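Local coordinates for ATP/GTP-binding site-containing protein A (Brucella abortus, PDB 6NTR) that functions in the periplasm to maintain the integrity of the cell envelope, at residues G76-K84 with E94-E102. Sequence-based numbering, arbitrary orientation.
Sequences GKDFRFVNK and EVRGDAKLE
The ring of Phe81 lies across the backbone of Gly97, its directly paired neighbour in an antiparallel ladder. Gly97 CA stands 4.0 Å from the centroid of the Phe81 ring, 28° off its normal, which meets the criterion for a CH-pi contact over the face. With chi1 at 58°, CG of Phe81 is wedged between its own backbone N and carbonyl carbon, and the ring is thereby swung over the partner strand; the Gly97 backbone itself forms the surface that the ring covers, with Gly97 O 3.5 Å from the plane of the Phe81 ring, over its centre. At the ring edge sits Val95 CG1, while Phe81 CE2 approaches Ala99 CB at 4.4 Å. Phe81 and Gly97 form an antiparallel hydrogen-bonded pair: Gly97 N donates to Phe81 O at 3.0 Å, whereas the return bond from Phe81 N to Gly97 O is weak.

The opposite face, carrying Asp78, Arg80, Lys84, Glu94, Arg96, Asp98 and Lys100, is largely charged, with Val82 among its side chains. Arg96 NH2 reaches Glu94 OE2 at 2.7 Å, in the guanidinium plane, and Lys84 NZ adds a long ion pair to the same oxygen. Val82 CG1 rests 3.8 Å above the centre of the Arg96 guanidinium. Farther along, Asp78 OD1 and Asp98 OD2 are 3.1 Å apart, their carboxylate planes 37° from one another.

These strands form a hairpin in the beta-barrel-like fold, flanked by strands 62-72 and 105-112; Leu110, Ala151 and Ala155 also touch the Phe81 side chain. The shared Glu94 oxygen probably offsets the like charges of Lys84 and Arg96, whereas the close carboxylates of Asp78 and Asp98 may raise the proton affinity of one of them.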
# COMPACT_ATOMS: atom_id res chain seq x y z
N GLY A 76 8.95 -8.09 -13.87
CA GLY A 76 7.75 -8.24 -13.08
C GLY A 76 7.29 -9.68 -12.98
O GLY A 76 6.09 -9.94 -13.05
N LYS A 77 8.23 -10.61 -12.85
CA LYS A 77 7.92 -12.02 -12.63
C LYS A 77 8.40 -12.54 -11.28
O LYS A 77 8.03 -13.65 -10.89
CB LYS A 77 8.52 -12.89 -13.75
CG LYS A 77 7.65 -12.99 -15.00
CD LYS A 77 8.10 -14.13 -15.91
CE LYS A 77 7.02 -14.45 -16.95
NZ LYS A 77 7.33 -15.66 -17.77
N ASP A 78 9.19 -11.78 -10.56
CA ASP A 78 9.63 -12.19 -9.24
C ASP A 78 9.30 -11.10 -8.24
O ASP A 78 9.19 -9.92 -8.59
CB ASP A 78 11.12 -12.49 -9.24
CG ASP A 78 11.58 -13.04 -7.92
OD1 ASP A 78 10.97 -14.02 -7.44
OD2 ASP A 78 12.53 -12.46 -7.33
N PHE A 79 9.16 -11.50 -6.97
CA PHE A 79 8.74 -10.58 -5.92
C PHE A 79 9.25 -11.13 -4.59
O PHE A 79 8.71 -12.12 -4.09
CB PHE A 79 7.22 -10.43 -5.92
CG PHE A 79 6.70 -9.40 -4.97
CD1 PHE A 79 7.13 -8.10 -5.03
CD2 PHE A 79 5.73 -9.73 -4.05
CE1 PHE A 79 6.63 -7.15 -4.16
CE2 PHE A 79 5.22 -8.79 -3.19
CZ PHE A 79 5.68 -7.50 -3.24
N ARG A 80 10.28 -10.50 -4.04
CA ARG A 80 10.82 -10.88 -2.73
C ARG A 80 10.23 -9.97 -1.66
O ARG A 80 10.10 -8.76 -1.86
CB ARG A 80 12.35 -10.77 -2.72
CG ARG A 80 13.09 -11.85 -3.53
CD ARG A 80 14.62 -11.80 -3.31
NE ARG A 80 15.32 -11.06 -4.36
CZ ARG A 80 15.84 -11.63 -5.45
NH1 ARG A 80 15.73 -12.94 -5.63
NH2 ARG A 80 16.47 -10.89 -6.35
N PHE A 81 9.87 -10.56 -0.51
CA PHE A 81 9.16 -9.81 0.54
C PHE A 81 9.48 -10.25 1.98
O PHE A 81 9.58 -11.45 2.26
CB PHE A 81 7.64 -9.89 0.30
CG PHE A 81 7.08 -11.29 0.26
CD1 PHE A 81 6.63 -11.92 1.41
CD2 PHE A 81 6.98 -11.96 -0.94
CE1 PHE A 81 6.11 -13.18 1.36
CE2 PHE A 81 6.47 -13.23 -0.99
CZ PHE A 81 6.03 -13.84 0.15
N VAL A 82 9.58 -9.27 2.89
CA VAL A 82 9.78 -9.48 4.33
C VAL A 82 8.80 -8.61 5.12
O VAL A 82 8.79 -7.38 4.94
CB VAL A 82 11.23 -9.16 4.80
CG1 VAL A 82 11.46 -9.58 6.26
CG2 VAL A 82 12.28 -9.81 3.95
N ASN A 83 8.06 -9.21 6.05
CA ASN A 83 7.11 -8.49 6.88
C ASN A 83 7.43 -8.67 8.34
O ASN A 83 7.20 -9.75 8.89
CB ASN A 83 5.68 -8.96 6.63
CG ASN A 83 4.96 -8.10 5.65
OD1 ASN A 83 5.39 -6.99 5.35
ND2 ASN A 83 3.83 -8.57 5.19
N LYS A 84 7.87 -7.60 9.00
CA LYS A 84 8.06 -7.61 10.44
C LYS A 84 7.06 -6.69 11.11
O LYS A 84 6.78 -5.59 10.61
CB LYS A 84 9.49 -7.24 10.83
CG LYS A 84 10.41 -8.44 11.03
CD LYS A 84 11.89 -8.11 10.95
CE LYS A 84 12.71 -9.40 10.93
NZ LYS A 84 14.18 -9.23 10.78
N GLU A 94 6.47 -12.23 11.92
CA GLU A 94 7.42 -12.08 10.85
C GLU A 94 6.93 -12.90 9.69
O GLU A 94 6.60 -14.05 9.84
CB GLU A 94 8.80 -12.56 11.30
CG GLU A 94 9.87 -12.52 10.22
CD GLU A 94 11.26 -12.83 10.75
OE1 GLU A 94 11.38 -13.60 11.72
OE2 GLU A 94 12.22 -12.30 10.19
N VAL A 95 6.88 -12.28 8.52
CA VAL A 95 6.45 -12.97 7.31
C VAL A 95 7.55 -12.70 6.32
O VAL A 95 8.00 -11.58 6.18
CB VAL A 95 5.08 -12.52 6.78
CG1 VAL A 95 4.78 -13.24 5.48
CG2 VAL A 95 4.00 -12.84 7.79
N ARG A 96 7.98 -13.75 5.66
CA ARG A 96 9.11 -13.67 4.75
C ARG A 96 8.96 -14.76 3.72
O ARG A 96 8.75 -15.92 4.09
CB ARG A 96 10.43 -13.82 5.51
CG ARG A 96 11.71 -13.50 4.72
CD ARG A 96 12.90 -14.09 5.46
NE ARG A 96 13.10 -13.45 6.75
CZ ARG A 96 13.90 -12.41 6.96
NH1 ARG A 96 14.67 -11.93 5.99
NH2 ARG A 96 13.98 -11.89 8.18
N GLY A 97 9.06 -14.42 2.45
CA GLY A 97 9.00 -15.45 1.44
C GLY A 97 9.29 -14.93 0.05
O GLY A 97 9.86 -13.86 -0.14
N ASP A 98 8.90 -15.74 -0.93
CA ASP A 98 9.08 -15.42 -2.32
C ASP A 98 7.85 -15.81 -3.12
O ASP A 98 7.07 -16.66 -2.72
CB ASP A 98 10.30 -16.12 -2.90
CG ASP A 98 10.71 -15.54 -4.23
OD1 ASP A 98 11.24 -14.40 -4.22
OD2 ASP A 98 10.48 -16.18 -5.28
N ALA A 99 7.70 -15.16 -4.28
CA ALA A 99 6.68 -15.55 -5.23
C ALA A 99 7.20 -15.31 -6.64
O ALA A 99 7.97 -14.38 -6.89
CB ALA A 99 5.38 -14.78 -5.01
N LYS A 100 6.78 -16.15 -7.58
CA LYS A 100 7.21 -16.00 -8.96
C LYS A 100 6.06 -16.13 -9.92
O LYS A 100 5.11 -16.86 -9.66
CB LYS A 100 8.26 -17.05 -9.30
CG LYS A 100 8.96 -16.85 -10.63
CD LYS A 100 9.71 -18.10 -11.05
CE LYS A 100 10.16 -18.04 -12.50
NZ LYS A 100 10.28 -16.65 -13.01
N LEU A 101 6.14 -15.44 -11.04
CA LEU A 101 5.10 -15.56 -12.03
C LEU A 101 5.62 -16.49 -13.12
O LEU A 101 6.38 -16.10 -13.98
CB LEU A 101 4.72 -14.21 -12.62
CG LEU A 101 3.84 -13.25 -11.81
CD1 LEU A 101 3.46 -12.03 -12.61
CD2 LEU A 101 2.63 -13.92 -11.20
N GLU A 102 5.18 -17.74 -13.05
CA GLU A 102 5.54 -18.75 -14.02
C GLU A 102 4.34 -19.66 -14.26
O GLU A 102 3.66 -20.05 -13.32
CB GLU A 102 6.71 -19.58 -13.50
CG GLU A 102 6.40 -20.38 -12.25
CD GLU A 102 7.58 -21.17 -11.75
OE1 GLU A 102 8.62 -21.18 -12.43
OE2 GLU A 102 7.47 -21.79 -10.67